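Local coordinates for C alpha-dehydrogenase (Sphingobium sp. SYK-6, PDB 4YAC), which binds NADH as a short-chain dehydrogenase/reductase and probably oxidises the alpha-carbon alcohol of lignin-derived aryl ethers, at residues Val238-Ala241 with Val242-Arg246; Glu257-Lys260 with Ala261-Glu265. All coordinates share one frame; numbering follows the deposited sequence.

Contact 1 of 2, residues Val238-Ala241 with Val242-Arg246; sequences VLDA and VRNDR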
loop_
_atom_site.group_PDB
_atom_site.type_symbol
_atom_site.label_atom_id
_atom_site.label_comp_id
_atom_site.label_asym_id
_atom_site.label_seq_id
_atom_site.Cartn_x
_atom_site.Cartn_y
_atom_site.Cartn_z
ATOM N N VAL A 238 -2.547 16.776 -14.747
ATOM C CA VAL A 238 -3.585 16.576 -13.747
ATOM C C VAL A 238 -4.895 17.173 -14.223
ATOM O O VAL A 238 -5.940 16.528 -14.154
ATOM C CB VAL A 238 -3.192 17.203 -12.397
ATOM C CG1 VAL A 238 -4.410 17.364 -11.487
ATOM C CG2 VAL A 238 -2.140 16.354 -11.724
ATOM N N LEU A 239 -4.829 18.414 -14.694
ATOM C CA LEU A 239 -6.018 19.113 -15.161
ATOM C C LEU A 239 -6.740 18.274 -16.200
ATOM O O LEU A 239 -7.957 18.110 -16.156
ATOM C CB LEU A 239 -5.647 20.474 -15.750
ATOM C CG LEU A 239 -6.803 21.259 -16.376
ATOM C CD1 LEU A 239 -7.905 21.511 -15.358
ATOM C CD2 LEU A 239 -6.294 22.566 -16.951
ATOM N N ASP A 240 -5.965 17.721 -17.121
ATOM C CA ASP A 240 -6.506 16.927 -18.206
ATOM C C ASP A 240 -7.143 15.636 -17.686
ATOM O O ASP A 240 -8.160 15.183 -18.214
ATOM C CB ASP A 240 -5.400 16.638 -19.221
ATOM C CG ASP A 240 -5.717 15.473 -20.114
ATOM O OD1 ASP A 240 -6.483 15.651 -21.084
ATOM O OD2 ASP A 240 -5.188 14.373 -19.852
ATOM N N ALA A 241 -6.562 15.063 -16.634
ATOM C CA ALA A 241 -7.095 13.842 -16.034
ATOM C C ALA A 241 -8.415 14.101 -15.310
ATOM O O ALA A 241 -9.336 13.287 -15.373
ATOM C CB ALA A 241 -6.077 13.238 -15.069
ATOM N N VAL A 242 -8.496 15.228 -14.611
ATOM C CA VAL A 242 -9.712 15.608 -13.901
ATOM C C VAL A 242 -10.861 15.859 -14.879
ATOM O O VAL A 242 -11.973 15.368 -14.677
ATOM C CB VAL A 242 -9.484 16.869 -13.040
ATOM C CG1 VAL A 242 -10.796 17.370 -12.429
ATOM C CG2 VAL A 242 -8.470 16.585 -11.949
ATOM N N ARG A 243 -10.589 16.624 -15.932
ATOM C CA ARG A 243 -11.605 16.944 -16.936
ATOM C C ARG A 243 -12.183 15.685 -17.565
ATOM O O ARG A 243 -13.393 15.583 -17.781
ATOM C CB ARG A 243 -11.026 17.830 -18.040
ATOM C CG ARG A 243 -10.750 19.273 -17.650
ATOM C CD ARG A 243 -10.606 20.129 -18.903
ATOM N NE ARG A 243 -9.942 21.406 -18.659
ATOM C CZ ARG A 243 -10.556 22.514 -18.254
ATOM N NH1 ARG A 243 -11.863 22.518 -18.024
ATOM N NH2 ARG A 243 -9.853 23.624 -18.072
ATOM N N ASN A 244 -11.306 14.734 -17.865
ATOM C CA ASN A 244 -11.698 13.516 -18.560
ATOM C C ASN A 244 -11.906 12.337 -17.615
ATOM O O ASN A 244 -12.149 11.213 -18.059
ATOM C CB ASN A 244 -10.654 13.167 -19.618
ATOM C CG ASN A 244 -10.591 14.200 -20.726
ATOM O OD1 ASN A 244 -11.409 14.186 -21.645
ATOM N ND2 ASN A 244 -9.626 15.106 -20.639
ATOM N N ASP A 245 -11.816 12.604 -16.314
ATOM C CA ASP A 245 -12.128 11.614 -15.289
ATOM C C ASP A 245 -11.291 10.344 -15.461
ATOM O O ASP A 245 -11.824 9.233 -15.495
ATOM C CB ASP A 245 -13.626 11.281 -15.321
ATOM C CG ASP A 245 -14.090 10.530 -14.084
ATOM O OD1 ASP A 245 -13.324 10.454 -13.102
ATOM O OD2 ASP A 245 -15.230 10.021 -14.093
ATOM N N ARG A 246 -9.978 10.522 -15.573
ATOM C CA ARG A 246 -9.050 9.406 -15.721
ATOM C C ARG A 246 -8.487 8.988 -14.374
ATOM O O ARG A 246 -8.068 9.831 -13.581
ATOM C CB ARG A 246 -7.905 9.780 -16.658
ATOM C CG ARG A 246 -8.363 10.262 -18.011
ATOM C CD ARG A 246 -7.306 10.012 -19.061
ATOM N NE ARG A 246 -7.709 10.554 -20.355
ATOM C CZ ARG A 246 -7.320 11.731 -20.836
ATOM N NH1 ARG A 246 -6.499 12.506 -20.147
ATOM N NH2 ARG A 246 -7.748 12.135 -22.023
#
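Val-238 and Val-242 sit one turn apart on the buried side of helix 231-243, where Val-238 CG1 comes to 4.2 Å from Val-242 CG2. That side is the tight one: the two valines press on strand 137-142 at Leu-140 and His-138, and Leu-239 packs into helix 17-28 at Val-25 and Leu-26. The end of Leu-239 also meets Arg-243, its CD1 lying over one face of the Arg-243 guanidinium, 3.9 Å from Arg-243 NE; the leucine methyls cover part of the guanidinium rather than the aliphatic chain behind it.

The other side is polar and nearer solvent. The carbonyl of Asp-240 is gripped twice by Asn-244, through the backbone N and, more directly, through the side-chain ND2 at 2.8 Å from Asp-240 O, with the oxygen close to the amide plane. Asn-244 CG lies beside its own backbone N (chi1 -66°), which folds the amide back over the last turn. Asp-240 OD2 meets Arg-246 NH1 in a salt bridge whose modelled length is too short to be taken literally; the carboxylate and guanidinium planes stand 40° apart. Asn-244 CB covers one face of that guanidinium, 3.8 Å above its centre.

Next in the chain the backbone closes the helix. Arg-246 N donates to Ala-241 O at 2.8 Å, a weak bond joins Asp-245 N to Val-242 O, and Asp-245 takes a positive phi of 56°. This is a Schellman motif, ending a helix of the Rossmann fold and turning the chain toward strand 248-249.

Contact 2 of 2, residues Glu257-Lys260 with Ala261-Glu265; sequences EGQK and ARDQE
With its CG anti to the backbone N (chi1 -171°) and a bend at chi2 (56°), Gln-259 curls its amide forward along helix 255-271, between Arg-262 and Asp-263. Arg-262 bends in turn at chi3 (-71°), bringing the side of its guanidinium against the amide oxygen. NE and NH2 both donate to that one atom: Arg-262 NH2 lies 2.8 Å and Arg-262 NE 2.9 Å from Gln-259 OE1. The oxygen lies in the guanidinium plane, yet both donors come from the same face of the amide, well above the carbonyl plane. Meanwhile Gly-258 O sits over the guanidinium centre, 3.5 Å above its plane. The remaining nitrogen, NH1, makes a salt bridge to Glu-215.

The other end of the amide faces Asp-263, with Gln-259 NE2 2.9 Å from Asp-263 OD1, which it meets from above the carboxylate plane. The amide thus bridges a positive and a negative side chain, its orientation fixed by a partner at each end. Replacing Gln-259 by an alanine would take away the side-on acceptor of Arg-262 and the amide donor to Asp-263, and is likely to leave the guanidinium freer to turn about its bridge to Glu-215.

On the exposed flank, Lys-260 NZ reaches back to Glu-257 OE2, 3.2 Å away, in an i, i+3 salt bridge. Gln-259, Lys-260 and Asp-263 also pack on the second subunit, at its Ile-267 and Asp-263: a polar network along an alpha helix at a dimer interface.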
loop_
_atom_site.group_PDB
_atom_site.type_symbol
_atom_site.label_atom_id
_atom_site.label_comp_id
_atom_site.label_asym_id
_atom_site.label_seq_id
_atom_site.Cartn_x
_atom_site.Cartn_y
_atom_site.Cartn_z
ATOM N N GLU A 257 7.592 -1.565 -19.997
ATOM C CA GLU A 257 8.278 -2.849 -20.119
ATOM C C GLU A 257 8.786 -3.320 -18.761
ATOM O O GLU A 257 8.730 -4.510 -18.451
ATOM C CB GLU A 257 9.439 -2.761 -21.117
ATOM C CG GLU A 257 9.018 -2.573 -22.578
ATOM C CD GLU A 257 8.007 -3.606 -23.050
ATOM O OE1 GLU A 257 8.325 -4.812 -23.020
ATOM O OE2 GLU A 257 6.891 -3.209 -23.455
ATOM N N GLY A 258 9.272 -2.387 -17.951
ATOM C CA GLY A 258 9.708 -2.714 -16.607
ATOM C C GLY A 258 8.549 -3.185 -15.745
ATOM O O GLY A 258 8.696 -4.109 -14.944
ATOM N N GLN A 259 7.393 -2.549 -15.910
ATOM C CA GLN A 259 6.209 -2.905 -15.137
ATOM C C GLN A 259 5.643 -4.248 -15.602
ATOM O O GLN A 259 5.130 -5.023 -14.796
ATOM C CB GLN A 259 5.144 -1.806 -15.242
ATOM C CG GLN A 259 3.955 -1.992 -14.305
ATOM C CD GLN A 259 4.369 -2.103 -12.846
ATOM O OE1 GLN A 259 5.178 -1.315 -12.356
ATOM N NE2 GLN A 259 3.824 -3.095 -12.151
ATOM N N LYS A 260 5.746 -4.522 -16.900
ATOM C CA LYS A 260 5.304 -5.803 -17.450
ATOM C C LYS A 260 6.049 -6.956 -16.796
ATOM O O LYS A 260 5.477 -8.017 -16.541
ATOM C CB LYS A 260 5.529 -5.860 -18.960
ATOM C CG LYS A 260 4.558 -5.050 -19.803
ATOM C CD LYS A 260 4.907 -5.212 -21.275
ATOM C CE LYS A 260 3.918 -4.523 -22.191
ATOM N NZ LYS A 260 4.210 -4.856 -23.614
ATOM N N ALA A 261 7.337 -6.745 -16.545
ATOM C CA ALA A 261 8.181 -7.760 -15.927
ATOM C C ALA A 261 7.778 -7.984 -14.475
ATOM O O ALA A 261 7.687 -9.123 -14.015
ATOM C CB ALA A 261 9.640 -7.357 -16.015
ATOM N N ARG A 262 7.546 -6.889 -13.758
ATOM C CA ARG A 262 7.072 -6.969 -12.384
ATOM C C ARG A 262 5.725 -7.682 -12.332
ATOM O O ARG A 262 5.493 -8.522 -11.465
ATOM C CB ARG A 262 6.963 -5.572 -11.768
ATOM C CG ARG A 262 8.307 -4.947 -11.419
ATOM C CD ARG A 262 8.131 -3.631 -10.669
ATOM N NE ARG A 262 7.629 -2.565 -11.532
ATOM C CZ ARG A 262 8.394 -1.791 -12.297
ATOM N NH1 ARG A 262 9.711 -1.953 -12.319
ATOM N NH2 ARG A 262 7.838 -0.846 -13.044
ATOM N N ASP A 263 4.843 -7.350 -13.272
ATOM C CA ASP A 263 3.539 -7.997 -13.355
ATOM C C ASP A 263 3.679 -9.498 -13.623
ATOM O O ASP A 263 3.005 -10.311 -12.994
ATOM C CB ASP A 263 2.685 -7.363 -14.459
ATOM C CG ASP A 263 2.383 -5.895 -14.208
ATOM O OD1 ASP A 263 2.413 -5.452 -13.039
ATOM O OD2 ASP A 263 2.107 -5.183 -15.196
ATOM N N GLN A 264 4.550 -9.858 -14.562
ATOM C CA GLN A 264 4.706 -11.253 -14.965
ATOM C C GLN A 264 5.171 -12.113 -13.795
ATOM O O GLN A 264 4.799 -13.281 -13.690
ATOM C CB GLN A 264 5.694 -11.375 -16.130
ATOM C CG GLN A 264 5.671 -12.730 -16.811
ATOM C CD GLN A 264 4.312 -13.051 -17.402
ATOM O OE1 GLN A 264 3.701 -12.216 -18.068
ATOM N NE2 GLN A 264 3.824 -14.256 -17.142
ATOM N N GLU A 265 5.983 -11.529 -12.920
ATOM C CA GLU A 265 6.428 -12.212 -11.711
ATOM C C GLU A 265 5.234 -12.706 -10.900
ATOM O O GLU A 265 5.185 -13.867 -10.492
ATOM C CB GLU A 265 7.286 -11.283 -10.852
ATOM C CG GLU A 265 8.706 -11.769 -10.648
ATOM C CD GLU A 265 9.503 -10.877 -9.714
ATOM O OE1 GLU A 265 8.887 -10.173 -8.886
ATOM O OE2 GLU A 265 10.748 -10.878 -9.810
#

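Overall arrangement
From the N terminus the chain first builds most of the parallel Rossmann sheet, strands 8-12 through 180-185, before reaching either contact. Contact 1 then ends helix 231-243, which packs against helix 17-28 and strand 137-142, and the chain passes into strand 248-249, outermost on that side of the sheet within this chain. Contact 2 follows later in the chain, within helix 255-271. Each is a local closure of one or two helical turns, so the two stand in series, neither nested nor crossed. Their centres are 26 Å apart and their nearest atoms about 17 Å: contact 1 belongs to the nucleotide-binding core, contact 2 to the surface facing the second subunit.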